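Local coordinates for terminase, large subunit (Enterobacteria phage P22, PDB 4DKW), which drives viral DNA into empty capsids as an ATP-powered motor and, through the C-terminal nuclease domain modelled here, cuts the genome to start and end packaging, at residues 32-43 and 171-179; 78-86 and 182-193. All coordinates share one frame; numbering follows the deposited sequence.

Contact 1. Residues 32-43 and 171-179. With MG (magnesium ion), chain E.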
loop_
_atom_site.group_PDB
_atom_site.type_symbol
_atom_site.label_atom_id
_atom_site.label_comp_id
_atom_site.label_asym_id
_atom_site.label_seq_id
_atom_site.Cartn_x
_atom_site.Cartn_y
_atom_site.Cartn_z
ATOM N N GLN A 32 -3.192 2.612 3.955
ATOM C CA GLN A 32 -3.718 1.781 5.030
ATOM C C GLN A 32 -4.658 0.714 4.479
ATOM O O GLN A 32 -5.477 0.990 3.607
ATOM C CB GLN A 32 -4.485 2.656 6.035
ATOM C CG GLN A 32 -5.078 1.907 7.240
ATOM C CD GLN A 32 -4.025 1.458 8.251
ATOM O OE1 GLN A 32 -3.073 2.188 8.539
ATOM N NE2 GLN A 32 -4.199 0.258 8.799
ATOM N N ASP A 33 -4.522 -0.510 4.976
ATOM C CA ASP A 33 -5.561 -1.512 4.798
ATOM C C ASP A 33 -6.093 -1.790 6.189
ATOM O O ASP A 33 -5.320 -2.055 7.106
ATOM C CB ASP A 33 -5.034 -2.804 4.148
ATOM C CG ASP A 33 -6.149 -3.800 3.850
ATOM O OD1 ASP A 33 -7.254 -3.360 3.463
ATOM O OD2 ASP A 33 -5.940 -5.017 4.010
ATOM N N PHE A 34 -7.405 -1.703 6.359
ATOM C CA PHE A 34 -7.988 -1.898 7.681
ATOM C C PHE A 34 -8.124 -3.388 7.976
ATOM O O PHE A 34 -8.239 -4.201 7.052
ATOM C CB PHE A 34 -9.342 -1.192 7.799
ATOM C CG PHE A 34 -9.279 0.278 7.535
ATOM C CD1 PHE A 34 -8.569 1.109 8.375
ATOM C CD2 PHE A 34 -9.935 0.828 6.448
ATOM C CE1 PHE A 34 -8.502 2.467 8.137
ATOM C CE2 PHE A 34 -9.882 2.187 6.206
ATOM C CZ PHE A 34 -9.162 3.008 7.049
ATOM N N GLY A 35 -8.080 -3.738 9.261
ATOM C CA GLY A 35 -8.215 -5.125 9.678
ATOM C C GLY A 35 -8.064 -5.370 11.170
ATOM O O GLY A 35 -7.160 -4.830 11.807
ATOM N N TRP A 36 -8.953 -6.190 11.727
ATOM C CA TRP A 36 -8.822 -6.611 13.119
ATOM C C TRP A 36 -8.465 -8.105 13.231
ATOM O O TRP A 36 -7.376 -8.464 13.693
ATOM C CB TRP A 36 -10.083 -6.285 13.930
ATOM C CG TRP A 36 -9.920 -6.663 15.360
ATOM C CD1 TRP A 36 -10.330 -7.825 15.957
ATOM C CD2 TRP A 36 -9.256 -5.901 16.377
ATOM N NE1 TRP A 36 -9.973 -7.822 17.287
ATOM C CE2 TRP A 36 -9.310 -6.655 17.568
ATOM C CE3 TRP A 36 -8.625 -4.653 16.398
ATOM C CZ2 TRP A 36 -8.757 -6.202 18.763
ATOM C CZ3 TRP A 36 -8.078 -4.204 17.590
ATOM C CH2 TRP A 36 -8.146 -4.977 18.753
ATOM N N ASN A 37 -9.387 -8.969 12.809
ATOM C CA ASN A 37 -9.111 -10.402 12.759
ATOM C C ASN A 37 -8.085 -10.712 11.680
ATOM O O ASN A 37 -7.179 -11.524 11.883
ATOM C CB ASN A 37 -10.391 -11.194 12.507
ATOM C CG ASN A 37 -11.376 -11.088 13.655
ATOM O OD1 ASN A 37 -10.985 -11.029 14.825
ATOM N ND2 ASN A 37 -12.666 -11.050 13.326
ATOM N N HIS A 38 -8.256 -10.070 10.526
ATOM C CA HIS A 38 -7.243 -10.058 9.478
ATOM C C HIS A 38 -6.205 -9.010 9.848
ATOM O O HIS A 38 -6.506 -8.067 10.583
ATOM C CB HIS A 38 -7.866 -9.708 8.122
ATOM C CG HIS A 38 -8.879 -10.701 7.641
ATOM N ND1 HIS A 38 -10.200 -10.659 8.029
ATOM C CD2 HIS A 38 -8.766 -11.758 6.803
ATOM C CE1 HIS A 38 -10.859 -11.648 7.450
ATOM N NE2 HIS A 38 -10.010 -12.330 6.703
ATOM N N PRO A 39 -4.974 -9.173 9.353
ATOM C CA PRO A 39 -3.982 -8.134 9.651
ATOM C C PRO A 39 -4.369 -6.793 9.028
ATOM O O PRO A 39 -4.927 -6.759 7.938
ATOM C CB PRO A 39 -2.706 -8.664 8.978
ATOM C CG PRO A 39 -2.913 -10.144 8.906
ATOM C CD PRO A 39 -4.383 -10.330 8.661
ATOM N N GLN A 40 -4.088 -5.698 9.716
ATOM C CA GLN A 40 -4.061 -4.409 9.043
ATOM C C GLN A 40 -2.654 -4.176 8.481
ATOM O O GLN A 40 -1.684 -4.815 8.911
ATOM C CB GLN A 40 -4.454 -3.283 10.003
ATOM C CG GLN A 40 -3.463 -3.022 11.124
ATOM C CD GLN A 40 -3.854 -1.812 11.952
ATOM O OE1 GLN A 40 -3.775 -0.674 11.484
ATOM N NE2 GLN A 40 -4.294 -2.052 13.181
ATOM N N ALA A 41 -2.544 -3.280 7.507
ATOM C CA ALA A 41 -1.236 -2.881 6.993
ATOM C C ALA A 41 -1.144 -1.369 6.834
ATOM O O ALA A 41 -2.089 -0.725 6.380
ATOM C CB ALA A 41 -0.934 -3.579 5.661
ATOM N N HIS A 42 -0.012 -0.802 7.229
ATOM C CA HIS A 42 0.290 0.584 6.898
ATOM C C HIS A 42 1.619 0.615 6.147
ATOM O O HIS A 42 2.614 0.078 6.636
ATOM C CB HIS A 42 0.378 1.444 8.161
ATOM C CG HIS A 42 0.367 2.917 7.884
ATOM N ND1 HIS A 42 -0.800 3.644 7.794
ATOM C CD2 HIS A 42 1.374 3.785 7.641
ATOM C CE1 HIS A 42 -0.506 4.904 7.522
ATOM N NE2 HIS A 42 0.802 5.018 7.432
ATOM N N ILE A 43 1.635 1.224 4.961
ATOM C CA ILE A 43 2.834 1.232 4.123
ATOM C C ILE A 43 3.248 2.643 3.770
ATOM O O ILE A 43 2.469 3.580 3.906
ATOM C CB ILE A 43 2.647 0.418 2.809
ATOM C CG1 ILE A 43 1.568 1.045 1.910
ATOM C CG2 ILE A 43 2.301 -1.042 3.132
ATOM C CD1 ILE A 43 2.056 2.109 0.866
ATOM N N ASP A 171 -2.942 -7.914 2.443
ATOM C CA ASP A 171 -3.118 -6.633 3.124
ATOM C C ASP A 171 -2.058 -5.582 2.755
ATOM O O ASP A 171 -2.407 -4.444 2.449
ATOM C CB ASP A 171 -3.160 -6.862 4.628
ATOM C CG ASP A 171 -4.046 -8.045 4.999
ATOM O OD1 ASP A 171 -5.295 -7.927 4.862
ATOM O OD2 ASP A 171 -3.491 -9.091 5.405
ATOM N N VAL A 172 -0.779 -5.961 2.801
ATOM C CA VAL A 172 0.315 -5.111 2.322
ATOM C C VAL A 172 0.177 -4.827 0.815
ATOM O O VAL A 172 0.405 -3.700 0.364
ATOM C CB VAL A 172 1.703 -5.726 2.639
ATOM C CG1 VAL A 172 2.841 -4.921 1.975
ATOM C CG2 VAL A 172 1.910 -5.802 4.149
ATOM N N LEU A 173 -0.223 -5.840 0.048
ATOM C CA LEU A 173 -0.428 -5.684 -1.390
ATOM C C LEU A 173 -1.541 -4.673 -1.674
ATOM O O LEU A 173 -1.377 -3.767 -2.492
ATOM C CB LEU A 173 -0.733 -7.036 -2.050
ATOM C CG LEU A 173 0.434 -8.036 -2.050
ATOM C CD1 LEU A 173 -0.014 -9.402 -2.551
ATOM C CD2 LEU A 173 1.598 -7.520 -2.897
ATOM N N ASP A 174 -2.661 -4.814 -0.976
ATOM C CA ASP A 174 -3.763 -3.873 -1.123
ATOM C C ASP A 174 -3.347 -2.448 -0.783
ATOM O O ASP A 174 -3.574 -1.518 -1.566
ATOM C CB ASP A 174 -4.943 -4.281 -0.245
ATOM C CG ASP A 174 -5.712 -5.454 -0.809
ATOM O OD1 ASP A 174 -5.463 -5.841 -1.972
ATOM O OD2 ASP A 174 -6.580 -5.980 -0.088
ATOM N N ALA A 175 -2.754 -2.279 0.395
ATOM C CA ALA A 175 -2.238 -0.979 0.825
ATOM C C ALA A 175 -1.289 -0.372 -0.212
ATOM O O ALA A 175 -1.425 0.797 -0.568
ATOM C CB ALA A 175 -1.545 -1.100 2.177
ATOM N N THR A 176 -0.338 -1.170 -0.699
ATOM C CA THR A 176 0.597 -0.696 -1.708
ATOM C C THR A 176 -0.149 -0.202 -2.934
ATOM O O THR A 176 0.147 0.860 -3.467
ATOM C CB THR A 176 1.588 -1.791 -2.118
ATOM O OG1 THR A 176 2.297 -2.240 -0.960
ATOM C CG2 THR A 176 2.590 -1.249 -3.124
ATOM N N ARG A 177 -1.142 -0.972 -3.355
ATOM C CA ARG A 177 -1.947 -0.634 -4.513
ATOM C C ARG A 177 -2.717 0.677 -4.272
ATOM O O ARG A 177 -2.794 1.534 -5.165
ATOM C CB ARG A 177 -2.884 -1.803 -4.823
ATOM C CG ARG A 177 -3.306 -1.914 -6.265
ATOM C CD ARG A 177 -3.978 -3.259 -6.572
ATOM N NE ARG A 177 -4.720 -3.786 -5.425
ATOM C CZ ARG A 177 -5.892 -3.321 -5.003
ATOM N NH1 ARG A 177 -6.472 -2.306 -5.631
ATOM N NH2 ARG A 177 -6.477 -3.869 -3.944
ATOM N N TYR A 178 -3.246 0.857 -3.063
ATOM C CA TYR A 178 -3.952 2.105 -2.712
ATOM C C TYR A 178 -3.054 3.342 -2.760
ATOM O O TYR A 178 -3.479 4.406 -3.222
ATOM C CB TYR A 178 -4.612 2.027 -1.329
ATOM C CG TYR A 178 -5.599 0.896 -1.191
ATOM C CD1 TYR A 178 -6.371 0.487 -2.273
ATOM C CD2 TYR A 178 -5.751 0.225 0.018
ATOM C CE1 TYR A 178 -7.266 -0.557 -2.148
ATOM C CE2 TYR A 178 -6.643 -0.813 0.150
ATOM C CZ TYR A 178 -7.400 -1.197 -0.934
ATOM O OH TYR A 178 -8.293 -2.231 -0.802
ATOM N N GLY A 179 -1.825 3.203 -2.268
ATOM C CA GLY A 179 -0.868 4.292 -2.291
ATOM C C GLY A 179 -0.510 4.657 -3.717
ATOM O O GLY A 179 -0.422 5.832 -4.070
HETATM MG MG MG E . -7.162 -6.709 4.224
HETATM O O HOH W 1 -8.679 -5.435 3.988
HETATM O O HOH W 2 -7.996 -8.640 4.685
#

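Contact 2. Residues 78-86 and 182-193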
loop_
_atom_site.group_PDB
_atom_site.type_symbol
_atom_site.label_atom_id
_atom_site.label_comp_id
_atom_site.label_asym_id
_atom_site.label_seq_id
_atom_site.Cartn_x
_atom_site.Cartn_y
_atom_site.Cartn_z
ATOM N N ALA A 78 5.360 7.658 9.561
ATOM C CA ALA A 78 4.039 7.985 9.026
ATOM C C ALA A 78 3.604 9.425 9.315
ATOM O O ALA A 78 2.662 9.920 8.712
ATOM C CB ALA A 78 3.000 7.001 9.550
ATOM N N ASN A 79 4.286 10.087 10.245
ATOM C CA ASN A 79 3.899 11.426 10.677
ATOM C C ASN A 79 3.817 12.439 9.531
ATOM O O ASN A 79 4.780 12.615 8.783
ATOM C CB ASN A 79 4.855 11.924 11.763
ATOM C CG ASN A 79 4.339 13.150 12.477
ATOM O OD1 ASN A 79 3.134 13.326 12.652
ATOM N ND2 ASN A 79 5.253 14.009 12.896
ATOM N N LYS A 80 2.654 13.080 9.407
ATOM C CA LYS A 80 2.382 14.132 8.417
ATOM C C LYS A 80 2.258 13.658 6.964
ATOM O O LYS A 80 2.032 14.466 6.065
ATOM C CB LYS A 80 3.394 15.283 8.527
ATOM C CG LYS A 80 3.116 16.251 9.653
ATOM C CD LYS A 80 4.302 16.348 10.598
ATOM C CE LYS A 80 5.584 16.714 9.864
ATOM N NZ LYS A 80 6.753 16.852 10.783
ATOM N N ILE A 81 2.387 12.356 6.731
ATOM C CA ILE A 81 2.290 11.811 5.373
ATOM C C ILE A 81 0.835 11.480 5.030
ATOM O O ILE A 81 0.169 10.792 5.804
ATOM C CB ILE A 81 3.128 10.528 5.239
ATOM C CG1 ILE A 81 4.553 10.758 5.755
ATOM C CG2 ILE A 81 3.110 10.032 3.818
ATOM C CD1 ILE A 81 5.263 11.956 5.136
ATOM N N PRO A 82 0.332 11.970 3.880
ATOM C CA PRO A 82 -1.057 11.675 3.492
ATOM C C PRO A 82 -1.280 10.168 3.389
ATOM O O PRO A 82 -0.386 9.453 2.926
ATOM C CB PRO A 82 -1.189 12.317 2.106
ATOM C CG PRO A 82 -0.046 13.272 1.998
ATOM C CD PRO A 82 1.051 12.721 2.837
ATOM N N VAL A 83 -2.442 9.692 3.820
ATOM C CA VAL A 83 -2.717 8.258 3.840
ATOM C C VAL A 83 -3.884 7.877 2.937
ATOM O O VAL A 83 -4.990 8.403 3.085
ATOM C CB VAL A 83 -3.028 7.768 5.268
ATOM C CG1 VAL A 83 -3.340 6.272 5.274
ATOM C CG2 VAL A 83 -1.868 8.080 6.191
ATOM N N ALA A 84 -3.631 6.971 1.994
ATOM C CA ALA A 84 -4.690 6.416 1.145
ATOM C C ALA A 84 -5.343 5.244 1.879
ATOM O O ALA A 84 -4.690 4.563 2.665
ATOM C CB ALA A 84 -4.125 5.967 -0.218
ATOM N N TRP A 85 -6.632 5.024 1.645
ATOM C CA TRP A 85 -7.369 3.994 2.366
ATOM C C TRP A 85 -8.592 3.539 1.573
ATOM O O TRP A 85 -9.118 4.296 0.756
ATOM C CB TRP A 85 -7.782 4.518 3.738
ATOM C CG TRP A 85 -8.425 5.850 3.693
ATOM C CD1 TRP A 85 -7.811 7.058 3.771
ATOM C CD2 TRP A 85 -9.824 6.114 3.563
ATOM N NE1 TRP A 85 -8.747 8.073 3.693
ATOM C CE2 TRP A 85 -9.990 7.515 3.567
ATOM C CE3 TRP A 85 -10.951 5.301 3.440
ATOM C CZ2 TRP A 85 -11.242 8.114 3.453
ATOM C CZ3 TRP A 85 -12.186 5.893 3.330
ATOM C CH2 TRP A 85 -12.323 7.289 3.338
ATOM N N PRO A 86 -9.045 2.293 1.804
ATOM C CA PRO A 86 -10.095 1.680 0.984
ATOM C C PRO A 86 -11.509 1.901 1.494
ATOM O O PRO A 86 -11.712 2.623 2.472
ATOM C CB PRO A 86 -9.796 0.196 1.137
ATOM C CG PRO A 86 -9.331 0.099 2.549
ATOM C CD PRO A 86 -8.472 1.317 2.751
ATOM N N MET A 182 -3.393 6.501 -5.487
ATOM C CA MET A 182 -3.554 7.862 -4.992
ATOM C C MET A 182 -2.270 8.688 -5.049
ATOM O O MET A 182 -2.163 9.705 -4.371
ATOM C CB MET A 182 -4.082 7.835 -3.559
ATOM C CG MET A 182 -5.486 7.296 -3.443
ATOM S SD MET A 182 -6.740 8.433 -4.084
ATOM C CE MET A 182 -7.157 9.394 -2.635
ATOM N N ARG A 183 -1.315 8.260 -5.871
ATOM C CA ARG A 183 -0.007 8.903 -5.944
ATOM C C ARG A 183 -0.065 10.388 -6.300
ATOM O O ARG A 183 0.889 11.123 -6.037
ATOM C CB ARG A 183 0.921 8.146 -6.898
ATOM C CG ARG A 183 0.502 8.158 -8.352
ATOM C CD ARG A 183 1.366 7.213 -9.144
ATOM N NE ARG A 183 1.047 7.215 -10.571
ATOM C CZ ARG A 183 0.024 6.559 -11.113
ATOM N NH1 ARG A 183 -0.802 5.853 -10.350
ATOM N NH2 ARG A 183 -0.181 6.612 -12.422
ATOM N N ARG A 184 -1.186 10.842 -6.862
ATOM C CA ARG A 184 -1.341 12.270 -7.175
ATOM C C ARG A 184 -1.395 13.127 -5.904
ATOM O O ARG A 184 -1.236 14.348 -5.962
ATOM C CB ARG A 184 -2.580 12.524 -8.042
ATOM C CG ARG A 184 -3.910 12.092 -7.394
ATOM C CD ARG A 184 -5.045 12.043 -8.413
ATOM N NE ARG A 184 -6.313 11.621 -7.817
ATOM C CZ ARG A 184 -6.641 10.352 -7.584
ATOM N NH1 ARG A 184 -5.786 9.381 -7.888
ATOM N NH2 ARG A 184 -7.820 10.049 -7.041
ATOM N N PHE A 185 -1.630 12.475 -4.763
ATOM C CA PHE A 185 -1.665 13.145 -3.465
ATOM C C PHE A 185 -0.357 13.027 -2.676
ATOM O O PHE A 185 -0.224 13.618 -1.600
ATOM C CB PHE A 185 -2.844 12.658 -2.625
ATOM C CG PHE A 185 -4.173 12.983 -3.226
ATOM C CD1 PHE A 185 -4.645 14.284 -3.231
ATOM C CD2 PHE A 185 -4.942 11.992 -3.807
ATOM C CE1 PHE A 185 -5.855 14.585 -3.787
ATOM C CE2 PHE A 185 -6.150 12.294 -4.365
ATOM C CZ PHE A 185 -6.630 13.596 -4.350
ATOM N N ALA A 186 0.598 12.265 -3.208
ATOM C CA ALA A 186 1.926 12.153 -2.610
ATOM C C ALA A 186 2.569 13.533 -2.497
ATOM O O ALA A 186 2.457 14.360 -3.403
ATOM C CB ALA A 186 2.796 11.211 -3.421
ATOM N N ARG A 187 3.237 13.785 -1.378
ATOM C CA ARG A 187 3.839 15.089 -1.139
ATOM C C ARG A 187 5.367 15.038 -1.267
ATOM O O ARG A 187 5.999 14.052 -0.888
ATOM C CB ARG A 187 3.423 15.617 0.236
ATOM C CG ARG A 187 3.997 14.823 1.407
ATOM C CD ARG A 187 3.478 15.321 2.755
ATOM N NE ARG A 187 3.610 16.767 2.926
ATOM C CZ ARG A 187 3.482 17.397 4.091
ATOM N NH1 ARG A 187 3.234 16.713 5.200
ATOM N NH2 ARG A 187 3.616 18.715 4.149
ATOM N N MET A 188 5.960 16.094 -1.818
ATOM C CA MET A 188 7.410 16.135 -1.989
ATOM C C MET A 188 8.115 16.118 -0.640
ATOM O O MET A 188 7.740 16.849 0.268
ATOM C CB MET A 188 7.831 17.369 -2.778
ATOM C CG MET A 188 9.290 17.345 -3.158
ATOM S SD MET A 188 9.750 18.771 -4.133
ATOM C CE MET A 188 9.911 18.047 -5.756
ATOM N N MET A 189 9.132 15.269 -0.518
ATOM C CA MET A 189 9.858 15.079 0.735
ATOM C C MET A 189 10.307 16.391 1.386
ATOM O O MET A 189 10.139 16.571 2.584
ATOM C CB MET A 189 11.059 14.155 0.516
ATOM C CG MET A 189 11.896 13.897 1.758
ATOM S SD MET A 189 11.061 12.987 3.058
ATOM C CE MET A 189 12.404 12.774 4.219
ATOM N N ARG A 190 10.860 17.312 0.604
ATOM C CA ARG A 190 11.325 18.574 1.177
ATOM C C ARG A 190 10.226 19.520 1.650
ATOM O O ARG A 190 10.460 20.406 2.474
ATOM C CB ARG A 190 12.292 19.299 0.244
ATOM C CG ARG A 190 11.742 19.573 -1.138
ATOM C CD ARG A 190 12.417 20.793 -1.742
ATOM N NE ARG A 190 11.496 21.928 -1.732
ATOM C CZ ARG A 190 11.824 23.183 -2.030
ATOM N NH1 ARG A 190 13.074 23.498 -2.358
ATOM N NH2 ARG A 190 10.894 24.129 -1.986
ATOM N N ASP A 191 9.023 19.351 1.126
ATOM C CA ASP A 191 7.881 20.177 1.550
ATOM C C ASP A 191 7.192 19.576 2.781
ATOM O O ASP A 191 6.443 20.273 3.459
ATOM C CB ASP A 191 6.859 20.289 0.416
ATOM C CG ASP A 191 7.376 21.095 -0.759
ATOM O OD1 ASP A 191 8.354 21.870 -0.573
ATOM O OD2 ASP A 191 6.805 20.956 -1.866
ATOM N N ILE A 192 7.454 18.298 3.071
ATOM C CA ILE A 192 6.854 17.640 4.226
ATOM C C ILE A 192 7.214 18.423 5.465
ATOM O O ILE A 192 6.417 19.203 5.963
ATOM C CB ILE A 192 7.353 16.191 4.417
ATOM C CG1 ILE A 192 7.050 15.346 3.186
ATOM C CG2 ILE A 192 6.693 15.576 5.635
ATOM C CD1 ILE A 192 7.576 13.931 3.282
ATOM N N ARG A 193 8.439 18.216 5.934
ATOM C CA ARG A 193 9.058 19.031 6.966
ATOM C C ARG A 193 10.508 18.594 6.913
ATOM O O ARG A 193 10.847 17.501 7.358
ATOM C CB ARG A 193 8.430 18.765 8.344
ATOM C CG ARG A 193 8.041 20.029 9.130
ATOM C CD ARG A 193 6.768 20.704 8.585
ATOM N NE ARG A 193 5.601 19.814 8.595
ATOM C CZ ARG A 193 4.472 20.037 7.922
ATOM N NH1 ARG A 193 4.347 21.118 7.169
ATOM N NH2 ARG A 193 3.472 19.170 7.984
#

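Contact 1. Residues 32-43 and 171-179
The magnesium site of the nuclease is built where D33, at the end of strand 27-33, faces D171 in the first turn of helix 171-181. The magnesium ion is bound by D33 OD2 at 2.1 Å and by D171 OD1 at 2.3 Å, with two waters as further ligands. The carboxylates are nearly coplanar, 21° apart, and D33 OD2 and D171 OD1 lie 3.1 Å from each other because both bind the same ion. With its CG anti to the backbone N (chi1 -175°), D33 reaches over to the metal while OD1 accepts a bond from one of the metal-bound waters. P39 lies across D171, its ring carbons against OD2, the oxygen turned from the metal. This is the RNase H-like core: acidic side chains from the central sheet and from a helix laid on it hold the catalytic metal. Deeper in, the small A41 lets the helix come close, its CB 3.6 Å from D171 O. I43 lays CG1 against A175 CB at 3.8 Å, and its CG2 reaches V172 CG1. E153 of helix 148-156 accepts bonds from the backbone N of V172 and L173. The edge of the Y178 ring meets Q32 O, with CD2 3.7 Å away.

Contact 2. Residues 78-86 and 182-193
R187 lays its aliphatic part across the ring of P82 at about a right angle, CD against CD at 3.6 Å, and carries its guanidinium on to the backbone of K80. There NH1 donates to K80 O at 2.7 Å, the one hydrogen bond between the two segments. It is bent, with an N-H...O angle of 134°, and NH1 stands above the carbonyl plane, 36° out of it. R187 begins with CG between its own N and carbonyl carbon (chi1 68°), then bends at chi3, which turns the group toward that carbonyl. I192 CA sits over the centre of one guanidinium face, 3.3 Å above the plane, so the chain at I192, itself poorly ordered, backs that face.

The carbonyl it grips belongs to the type II beta turn A78 to I81, which joins helix 67-78 to strand 82-84. Both segments flank the same strand of the RNase H-like sheet: 82-84 runs parallel to 27-33 and 187-188 antiparallel to it. No strand pairing joins the two segments directly; the bridging is done mostly by side chains, R187 reaching a backbone carbonyl.

I81 and I192 also meet through their CD1 methyls, 3.6 Å apart; I81 rests on V28 of strand 27-33 as well. Further along, F185 O faces P82 CG, and A84 CB meets M182 CG at 3.7 Å, just where helix 171-181 has ended.

At the exposed end, K80 crosses R193 at about a right angle, its CG and CE lying along the edge of the guanidinium, with CE 3.3 Å from NE. Two like charges approach here, K80 NZ to R193 NE at 3.9 Å, but R193 is poorly ordered, which leaves the details of this pairing uncertain.

Contacts 1 and 2 have their centres 16 Å apart and touch directly, through strand 27-33 and through helix 171-181. Q32 N, next to the metal ligand D33, probably donates a hydrogen bond to A84 O at 2.8 Å, so the strand that carries the catalytic aspartate also pairs with the 78-86 segment. Y178 spans the boundary: its backbone O packs 3.4 Å from A84 CB, and its OH lies 3.5 Å from P86 CB. Helix 171-181 starts at the magnesium site and leads straight into segment 182-193. Contact 2 stays clear of the active site itself, the A84 side chain being about 10 Å from that of D33 and about 14 Å from a magnesium ion.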